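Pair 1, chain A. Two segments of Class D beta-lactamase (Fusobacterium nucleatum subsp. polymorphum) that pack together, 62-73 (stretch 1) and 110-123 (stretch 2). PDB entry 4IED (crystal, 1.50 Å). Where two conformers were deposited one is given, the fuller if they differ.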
# COMPACT_ATOMS: atom_id res chain seq x y z
N PHE A 62 -4.62 -4.87 1.28
CA PHE A 62 -5.35 -5.96 0.74
C PHE A 62 -5.46 -7.18 1.60
O PHE A 62 -6.43 -7.93 1.51
CB PHE A 62 -4.85 -6.22 -0.70
CG PHE A 62 -5.09 -5.03 -1.54
CD1 PHE A 62 -6.37 -4.77 -2.05
CD2 PHE A 62 -4.13 -4.08 -1.83
CE1 PHE A 62 -6.64 -3.62 -2.73
CE2 PHE A 62 -4.40 -2.97 -2.56
CZ PHE A 62 -5.64 -2.72 -3.02
N ASN A 63 -4.44 -7.49 2.43
CA ASN A 63 -4.55 -8.49 3.43
C ASN A 63 -5.78 -8.16 4.33
O ASN A 63 -6.59 -9.08 4.63
CB ASN A 63 -3.20 -8.58 4.20
CG ASN A 63 -3.03 -9.86 4.99
OD1 ASN A 63 -3.84 -10.76 5.04
ND2 ASN A 63 -1.85 -9.98 5.68
N THR A 64 -5.92 -6.91 4.72
CA THR A 64 -7.08 -6.54 5.56
C THR A 64 -8.41 -6.83 4.82
O THR A 64 -9.32 -7.44 5.40
CB THR A 64 -7.10 -5.03 5.84
OG1 THR A 64 -5.83 -4.63 6.46
CG2 THR A 64 -8.24 -4.67 6.79
N LEU A 65 -8.46 -6.50 3.51
CA LEU A 65 -9.72 -6.70 2.75
C LEU A 65 -10.07 -8.15 2.67
O LEU A 65 -11.21 -8.56 2.90
CB LEU A 65 -9.55 -6.09 1.40
CG LEU A 65 -10.71 -6.08 0.48
CD1 LEU A 65 -11.95 -5.35 1.03
CD2 LEU A 65 -10.40 -5.60 -0.91
N ILE A 66 -9.09 -9.02 2.39
CA ILE A 66 -9.35 -10.43 2.33
C ILE A 66 -9.72 -10.99 3.69
O ILE A 66 -10.60 -11.86 3.83
CB ILE A 66 -8.12 -11.19 1.80
CG1 ILE A 66 -7.82 -10.75 0.35
CG2 ILE A 66 -8.27 -12.66 1.85
CD1 ILE A 66 -6.42 -11.09 -0.15
N GLY A 67 -9.11 -10.53 4.77
CA GLY A 67 -9.51 -10.96 6.10
C GLY A 67 -10.93 -10.61 6.48
O GLY A 67 -11.62 -11.42 7.04
N LEU A 68 -11.31 -9.36 6.16
CA LEU A 68 -12.72 -8.99 6.37
C LEU A 68 -13.65 -9.83 5.56
O LEU A 68 -14.70 -10.25 6.09
CB LEU A 68 -12.92 -7.52 6.03
CG LEU A 68 -12.19 -6.50 6.95
CD1 LEU A 68 -12.23 -5.15 6.26
CD2 LEU A 68 -12.80 -6.52 8.37
N GLU A 69 -13.30 -10.07 4.28
CA GLU A 69 -14.25 -10.78 3.40
C GLU A 69 -14.52 -12.21 3.92
O GLU A 69 -15.63 -12.75 3.79
CB GLU A 69 -13.69 -10.79 1.96
CG GLU A 69 -14.73 -11.10 0.91
CD GLU A 69 -15.73 -9.97 0.59
OE1 GLU A 69 -15.68 -8.91 1.14
OE2 GLU A 69 -16.61 -10.32 -0.22
N ASN A 70 -13.48 -12.80 4.55
CA ASN A 70 -13.58 -14.11 5.12
C ASN A 70 -14.07 -14.16 6.57
O ASN A 70 -14.07 -15.22 7.22
CB ASN A 70 -12.25 -14.87 4.99
CG ASN A 70 -11.98 -15.26 3.55
OD1 ASN A 70 -11.15 -14.62 2.85
ND2 ASN A 70 -12.57 -16.25 3.14
N GLY A 71 -14.43 -13.02 7.10
CA GLY A 71 -14.91 -13.04 8.47
C GLY A 71 -13.88 -13.40 9.56
O GLY A 71 -14.27 -13.86 10.64
N ILE A 72 -12.59 -13.15 9.29
CA ILE A 72 -11.58 -13.52 10.30
C ILE A 72 -11.76 -12.63 11.53
O ILE A 72 -11.53 -13.07 12.65
CB ILE A 72 -10.17 -13.38 9.73
CG1 ILE A 72 -9.97 -14.25 8.45
CG2 ILE A 72 -9.18 -13.73 10.81
CD1 ILE A 72 -10.23 -15.72 8.61
N VAL A 73 -12.17 -11.40 11.31
CA VAL A 73 -12.60 -10.47 12.37
C VAL A 73 -14.01 -10.00 11.95
O VAL A 73 -14.25 -9.96 10.76
CB VAL A 73 -11.67 -9.28 12.52
CG1 VAL A 73 -10.27 -9.75 13.00
CG2 VAL A 73 -11.49 -8.45 11.29
N ALA A 110 0.72 -8.83 13.77
CA ALA A 110 -0.74 -8.91 13.70
C ALA A 110 -1.13 -9.38 12.29
O ALA A 110 -2.02 -10.18 12.18
CB ALA A 110 -1.33 -7.54 13.98
N TYR A 111 -0.45 -8.89 11.24
CA TYR A 111 -0.77 -9.28 9.91
C TYR A 111 -0.22 -10.67 9.55
O TYR A 111 -0.83 -11.39 8.73
CB TYR A 111 -0.37 -8.20 8.90
CG TYR A 111 -1.43 -7.14 8.80
CD1 TYR A 111 -1.38 -6.01 9.66
CD2 TYR A 111 -2.47 -7.27 7.91
CE1 TYR A 111 -2.45 -5.14 9.67
CE2 TYR A 111 -3.50 -6.35 7.90
CZ TYR A 111 -3.44 -5.27 8.75
OH TYR A 111 -4.48 -4.34 8.76
N LYS A 112 0.84 -11.09 10.22
CA LYS A 112 1.29 -12.51 10.05
C LYS A 112 0.17 -13.42 10.67
O LYS A 112 -0.18 -14.45 10.10
CB LYS A 112 2.62 -12.71 10.69
CG LYS A 112 3.72 -12.09 9.93
CD LYS A 112 5.08 -12.43 10.53
CE LYS A 112 6.23 -12.02 9.66
NZ LYS A 112 7.55 -12.39 10.16
N LYS A 113 -0.33 -13.09 11.85
CA LYS A 113 -1.43 -13.85 12.43
C LYS A 113 -2.64 -13.89 11.50
O LYS A 113 -3.24 -14.97 11.29
CB LYS A 113 -1.83 -13.20 13.76
CG LYS A 113 -3.00 -13.86 14.48
CD LYS A 113 -3.24 -13.17 15.81
CE LYS A 113 -4.33 -13.81 16.57
NZ LYS A 113 -4.12 -15.29 16.71
N LEU A 114 -3.01 -12.74 10.92
CA LEU A 114 -4.09 -12.73 9.94
C LEU A 114 -3.86 -13.69 8.77
O LEU A 114 -4.73 -14.47 8.40
CB LEU A 114 -4.29 -11.30 9.44
CG LEU A 114 -5.49 -11.08 8.49
CD1 LEU A 114 -6.76 -11.51 9.03
CD2 LEU A 114 -5.56 -9.69 8.02
N ALA A 115 -2.65 -13.61 8.20
CA ALA A 115 -2.29 -14.48 7.06
C ALA A 115 -2.43 -15.94 7.46
O ALA A 115 -2.94 -16.77 6.72
CB ALA A 115 -0.92 -14.12 6.50
N ARG A 116 -1.83 -16.28 8.58
CA ARG A 116 -1.89 -17.68 8.99
C ARG A 116 -3.31 -18.18 9.18
O ARG A 116 -3.64 -19.32 8.80
CB ARG A 116 -1.16 -17.90 10.31
CG ARG A 116 0.30 -17.69 10.19
CD ARG A 116 0.90 -18.01 11.51
NE ARG A 116 0.50 -17.19 12.64
CZ ARG A 116 1.19 -16.17 13.09
NH1 ARG A 116 2.34 -15.77 12.45
NH2 ARG A 116 0.83 -15.65 14.26
N GLU A 117 -4.18 -17.36 9.82
CA GLU A 117 -5.59 -17.78 10.07
C GLU A 117 -6.29 -17.91 8.74
O GLU A 117 -7.08 -18.83 8.55
CB GLU A 117 -6.26 -16.80 11.02
CG GLU A 117 -5.67 -16.93 12.42
CD GLU A 117 -6.36 -16.16 13.48
OE1 GLU A 117 -5.70 -16.04 14.55
OE2 GLU A 117 -7.53 -15.72 13.26
N LEU A 118 -6.06 -16.99 7.81
CA LEU A 118 -6.63 -17.15 6.46
C LEU A 118 -6.24 -18.50 5.82
O LEU A 118 -7.09 -19.23 5.36
CB LEU A 118 -6.25 -16.00 5.55
CG LEU A 118 -7.10 -14.73 5.77
CD1 LEU A 118 -6.31 -13.54 5.12
CD2 LEU A 118 -8.45 -14.82 5.14
N GLY A 119 -4.97 -18.80 5.92
CA GLY A 119 -4.42 -20.01 5.29
C GLY A 119 -4.19 -19.88 3.81
O GLY A 119 -4.75 -19.01 3.14
N LYS A 120 -3.39 -20.80 3.25
CA LYS A 120 -3.04 -20.67 1.85
C LYS A 120 -4.22 -20.63 0.87
O LYS A 120 -4.27 -19.86 -0.12
CB LYS A 120 -2.03 -21.73 1.47
CG LYS A 120 -1.45 -21.52 0.07
CD LYS A 120 -0.17 -22.31 -0.29
CE LYS A 120 0.27 -21.93 -1.68
NZ LYS A 120 1.46 -22.61 -2.16
N GLU A 121 -5.16 -21.55 1.05
CA GLU A 121 -6.26 -21.64 0.12
C GLU A 121 -7.06 -20.34 0.06
O GLU A 121 -7.35 -19.82 -1.02
CB GLU A 121 -7.18 -22.85 0.44
CG GLU A 121 -8.40 -23.00 -0.43
CD GLU A 121 -9.24 -24.28 -0.11
OE1 GLU A 121 -9.48 -25.08 -1.03
OE2 GLU A 121 -9.69 -24.52 1.03
N ARG A 122 -7.41 -19.81 1.20
CA ARG A 122 -8.27 -18.59 1.22
C ARG A 122 -7.44 -17.39 0.82
O ARG A 122 -7.93 -16.48 0.11
CB ARG A 122 -8.89 -18.35 2.59
CG ARG A 122 -9.95 -19.38 2.92
CD ARG A 122 -10.78 -19.03 4.15
NE ARG A 122 -9.95 -19.05 5.34
CZ ARG A 122 -10.52 -18.96 6.55
NH1 ARG A 122 -11.87 -18.77 6.71
NH2 ARG A 122 -9.74 -19.06 7.60
N MET A 123 -6.17 -17.35 1.18
CA MET A 123 -5.35 -16.26 0.77
C MET A 123 -5.20 -16.24 -0.76
O MET A 123 -5.27 -15.23 -1.41
CB MET A 123 -3.93 -16.33 1.40
CG MET A 123 -3.05 -15.12 1.16
SD MET A 123 -3.65 -13.53 1.80
CE MET A 123 -3.11 -13.75 3.49
O HOH W 1 -13.68 -17.33 8.95

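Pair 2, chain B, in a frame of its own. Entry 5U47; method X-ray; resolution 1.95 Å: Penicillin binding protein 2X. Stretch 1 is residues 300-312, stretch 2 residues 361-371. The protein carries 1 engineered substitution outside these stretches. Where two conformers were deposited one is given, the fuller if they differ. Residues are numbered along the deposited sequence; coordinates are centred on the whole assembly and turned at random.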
# COMPACT_ATOMS: atom_id res chain seq x y z
N MET B 300 18.69 -11.98 -1.79
CA MET B 300 19.56 -10.83 -1.55
C MET B 300 20.99 -11.31 -1.27
O MET B 300 21.95 -10.75 -1.81
CB MET B 300 19.08 -9.99 -0.37
CG MET B 300 17.88 -9.08 -0.59
SD MET B 300 16.30 -9.82 -1.05
CE MET B 300 16.41 -9.76 -2.81
N LEU B 301 21.12 -12.35 -0.44
CA LEU B 301 22.42 -12.91 -0.08
C LEU B 301 23.20 -13.36 -1.29
O LEU B 301 24.36 -12.99 -1.44
CB LEU B 301 22.29 -14.12 0.84
CG LEU B 301 23.68 -14.73 1.16
CD1 LEU B 301 24.43 -13.87 2.16
CD2 LEU B 301 23.57 -16.13 1.66
N LEU B 302 22.57 -14.19 -2.11
CA LEU B 302 23.19 -14.69 -3.32
C LEU B 302 23.60 -13.56 -4.26
O LEU B 302 24.69 -13.62 -4.82
CB LEU B 302 22.23 -15.64 -4.05
CG LEU B 302 22.75 -16.24 -5.36
CD1 LEU B 302 24.00 -17.08 -5.12
CD2 LEU B 302 21.69 -17.09 -6.02
N SER B 303 22.74 -12.55 -4.41
CA SER B 303 23.07 -11.42 -5.30
C SER B 303 24.31 -10.69 -4.81
O SER B 303 25.12 -10.23 -5.62
CB SER B 303 21.92 -10.43 -5.45
OG SER B 303 21.68 -9.69 -4.27
N ALA B 304 24.43 -10.56 -3.49
CA ALA B 304 25.58 -9.89 -2.87
C ALA B 304 26.86 -10.70 -3.06
O ALA B 304 27.92 -10.15 -3.38
CB ALA B 304 25.31 -9.66 -1.39
N ALA B 305 26.75 -12.01 -2.87
CA ALA B 305 27.90 -12.90 -3.06
C ALA B 305 28.39 -12.81 -4.50
O ALA B 305 29.61 -12.77 -4.73
CB ALA B 305 27.53 -14.33 -2.71
N ILE B 306 27.47 -12.79 -5.45
CA ILE B 306 27.85 -12.70 -6.87
C ILE B 306 28.48 -11.34 -7.15
O ILE B 306 29.53 -11.26 -7.80
CB ILE B 306 26.67 -12.99 -7.81
CG1 ILE B 306 26.24 -14.46 -7.65
CG2 ILE B 306 27.05 -12.68 -9.26
CD1 ILE B 306 24.94 -14.81 -8.35
N ASN B 307 27.84 -10.29 -6.64
CA ASN B 307 28.33 -8.92 -6.82
C ASN B 307 29.70 -8.68 -6.14
O ASN B 307 30.50 -7.89 -6.62
CB ASN B 307 27.33 -7.90 -6.28
CG ASN B 307 27.53 -6.53 -6.89
OD1 ASN B 307 27.34 -6.35 -8.09
ND2 ASN B 307 27.89 -5.56 -6.07
N ASN B 308 29.94 -9.35 -5.01
CA ASN B 308 31.19 -9.22 -4.25
C ASN B 308 32.34 -9.96 -4.93
O ASN B 308 33.50 -9.73 -4.59
CB ASN B 308 31.00 -9.80 -2.84
CG ASN B 308 32.13 -9.44 -1.89
OD1 ASN B 308 32.50 -8.27 -1.76
ND2 ASN B 308 32.66 -10.45 -1.18
N GLY B 309 32.02 -10.85 -5.87
CA GLY B 309 33.02 -11.67 -6.53
C GLY B 309 33.38 -12.90 -5.69
O GLY B 309 34.34 -13.61 -6.01
N SER B 310 32.60 -13.18 -4.64
CA SER B 310 32.88 -14.30 -3.73
C SER B 310 31.87 -15.45 -3.86
O SER B 310 31.39 -16.01 -2.85
CB SER B 310 32.97 -13.79 -2.28
OG SER B 310 31.78 -13.15 -1.88
N PHE B 311 31.54 -15.80 -5.11
CA PHE B 311 30.65 -16.90 -5.39
C PHE B 311 31.21 -17.77 -6.51
O PHE B 311 31.32 -17.34 -7.65
CB PHE B 311 29.26 -16.40 -5.78
CG PHE B 311 28.28 -17.51 -6.02
CD1 PHE B 311 27.61 -18.11 -4.96
CD2 PHE B 311 28.04 -17.97 -7.30
CE1 PHE B 311 26.71 -19.14 -5.18
CE2 PHE B 311 27.14 -19.00 -7.53
CZ PHE B 311 26.48 -19.59 -6.46
N ASN B 312 31.59 -18.99 -6.15
CA ASN B 312 32.03 -19.97 -7.11
C ASN B 312 30.89 -20.98 -7.10
O ASN B 312 30.73 -21.70 -6.11
CB ASN B 312 33.35 -20.61 -6.69
CG ASN B 312 33.89 -21.55 -7.74
OD1 ASN B 312 33.15 -22.10 -8.56
ND2 ASN B 312 35.20 -21.75 -7.71
N MET B 361 27.91 -19.99 4.89
CA MET B 361 29.29 -20.03 4.39
C MET B 361 29.56 -18.86 3.43
O MET B 361 30.63 -18.24 3.49
CB MET B 361 29.61 -21.38 3.72
CG MET B 361 29.84 -22.50 4.71
SD MET B 361 29.86 -24.13 3.93
CE MET B 361 30.49 -25.15 5.27
N LEU B 362 28.59 -18.55 2.55
CA LEU B 362 28.74 -17.43 1.61
C LEU B 362 28.84 -16.11 2.37
O LEU B 362 29.64 -15.24 2.00
CB LEU B 362 27.59 -17.39 0.59
CG LEU B 362 27.56 -18.49 -0.47
CD1 LEU B 362 26.35 -18.36 -1.38
CD2 LEU B 362 28.86 -18.48 -1.29
N GLU B 363 28.04 -15.98 3.43
CA GLU B 363 28.06 -14.79 4.29
C GLU B 363 29.42 -14.61 4.96
O GLU B 363 29.93 -13.49 5.03
CB GLU B 363 26.96 -14.88 5.37
CG GLU B 363 26.73 -13.60 6.18
CD GLU B 363 27.75 -13.34 7.28
OE1 GLU B 363 28.23 -14.28 7.92
OE2 GLU B 363 28.05 -12.15 7.53
N GLN B 364 30.00 -15.71 5.45
CA GLN B 364 31.32 -15.67 6.10
C GLN B 364 32.43 -15.35 5.11
O GLN B 364 33.40 -14.69 5.46
CB GLN B 364 31.61 -16.99 6.82
CG GLN B 364 30.71 -17.27 8.02
CD GLN B 364 31.04 -18.58 8.72
OE1 GLN B 364 31.98 -19.29 8.35
NE2 GLN B 364 30.26 -18.91 9.73
N ALA B 365 32.27 -15.80 3.87
CA ALA B 365 33.26 -15.57 2.80
C ALA B 365 33.32 -14.11 2.38
O ALA B 365 34.37 -13.62 1.99
CB ALA B 365 32.95 -16.43 1.58
N MET B 366 32.19 -13.41 2.43
CA MET B 366 32.20 -11.99 2.10
C MET B 366 32.51 -11.22 3.38
O MET B 366 33.14 -10.17 3.34
CB MET B 366 30.90 -11.55 1.41
CG MET B 366 29.66 -11.46 2.25
SD MET B 366 28.24 -10.93 1.23
CE MET B 366 27.79 -12.47 0.43
N GLY B 367 32.10 -11.77 4.53
CA GLY B 367 32.35 -11.15 5.84
C GLY B 367 31.17 -10.33 6.34
O GLY B 367 30.36 -9.83 5.53
N ASP B 368 31.08 -10.20 7.66
CA ASP B 368 30.00 -9.45 8.32
C ASP B 368 29.86 -8.01 7.86
O ASP B 368 28.76 -7.56 7.59
CB ASP B 368 30.19 -9.44 9.85
CG ASP B 368 29.81 -10.77 10.51
OD1 ASP B 368 29.50 -11.76 9.79
OD2 ASP B 368 29.80 -10.81 11.75
N LYS B 369 30.98 -7.30 7.79
CA LYS B 369 30.97 -5.89 7.40
C LYS B 369 30.35 -5.69 6.00
O LYS B 369 29.47 -4.82 5.81
CB LYS B 369 32.39 -5.34 7.44
CG LYS B 369 32.59 -3.95 6.86
CD LYS B 369 34.07 -3.60 6.91
CE LYS B 369 34.40 -2.39 6.06
NZ LYS B 369 33.56 -1.21 6.40
N VAL B 370 30.81 -6.50 5.05
CA VAL B 370 30.31 -6.45 3.67
C VAL B 370 28.82 -6.81 3.61
O VAL B 370 28.02 -6.05 3.07
CB VAL B 370 31.15 -7.36 2.74
CG1 VAL B 370 30.49 -7.49 1.37
CG2 VAL B 370 32.58 -6.80 2.59
N TRP B 371 28.45 -7.96 4.17
CA TRP B 371 27.04 -8.37 4.17
C TRP B 371 26.14 -7.31 4.83
O TRP B 371 25.08 -6.97 4.29
CB TRP B 371 26.86 -9.75 4.83
CG TRP B 371 25.41 -10.20 4.98
CD1 TRP B 371 24.80 -10.64 6.12
CD2 TRP B 371 24.40 -10.22 3.96
NE1 TRP B 371 23.47 -10.94 5.87
CE2 TRP B 371 23.21 -10.69 4.55
CE3 TRP B 371 24.38 -9.88 2.60
CZ2 TRP B 371 22.01 -10.83 3.83
CZ3 TRP B 371 23.20 -10.01 1.89
CH2 TRP B 371 22.03 -10.49 2.50
O HOH W 2 34.70 -9.99 0.86
O HOH W 3 30.20 -14.95 -0.67

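In both pairs a helix that ends in a glycine turn packs against a second helical segment that bends at a glycine, and 14 central residues superpose with an RMSD of 0.5 Å. The helix axes run at 47° to each other in pair 1 and 38° in pair 2, with closest approaches of 10.3 and 10.0 Å. The first helix closes in each case with a Schellman motif: Gly71(A) and Gly309(B) coincide, both with positive phi, and the following residue returns its backbone N to a carbonyl in the last turn (Ile72(A) N to Gly67(A) O, 3.0 Å; Ser310(B) N to Ala305(B) O, 3.0 Å). In pair 1 the second helix is kinked just after Gly119(A); in pair 2 the matching Gly367(B), also at positive phi, lies between two helices.

The backbones lie close at Gly67(A), whose CA is 6.8 Å from Leu118(A) CA, and at its match Ala305(B), whose CA is 6.6 Å from Leu362(B) CA. In pair 1 the neighbouring leucines fill the space over the glycine: Leu114(A) CD1 and Leu118(A) CD2 each lie 4.1 Å from Gly67(A) CA, and an ideal CB there would be only 2.9 Å from Leu114(A) CD1. Pair 2 accommodates a methyl at this position, with Ala305(B) CB 3.7 Å from Met366(B) CE and 4.4 Å from Leu362(B) CD1. Met366(B), the match of Leu118(A), is a knob among Leu301(B), Ala304(B), Ala305(B) and Asn308(B).

One turn earlier, Asn63(A) and Leu301(B) occupy equivalent knob positions, their side-chain centres 0.5 Å apart, yet differ in chemistry. Asn63(A) sits among Tyr111(A), Leu114(A), Ala115(A) and Met123(A); its OD1 approaches Met123(A) CE at 3.4 Å and is buried without a polar partner. Leu301(B) sits among Leu362(B), Glu363(B), Met366(B) and Trp371(B), with an apolar tip in place of the amide, and places CD1 3.9 Å from the centroid of the six-membered ring of Trp371(B), almost on the ring normal, in a CH-pi contact. Trp371(B) matches Met123(A). The indole also reaches Ala304(B), whose CB is 3.9 Å from Trp371(B) CZ3; the matching Ile66(A) is larger and meets the smaller partner, its CD1 4.2 Å from Met123(A) SD.

Beyond the turn the solutions diverge. Ile72(A) packs its CG2 3.7 Å from Leu114(A) CD1 and its CG1 3.7 Å from Leu118(A) CD2, while its CD1 lies over one face of the Arg122(A) guanidinium. That group is bonded to its own helix, Arg122(A) NE donating to Leu118(A) O at 2.9 Å. The matching Ser310(B) is polar: its OG accepts from Asn308(B) ND2 at 2.9 Å, and water 3, 2.7 Å from both Ser310(B) O and Leu362(B) O, donates to these two carbonyls and so bridges the stretches.

In pair 1 Tyr111(A) OH donates to Thr64(A) OG1 at 2.7 Å. A water also bridges at the matched asparagines, but by different groups: water 1 donates to Asn70(A) O and accepts from Arg122(A) NH1, whereas water 2 accepts from Asn308(B) ND2 and donates to Met366(B) O.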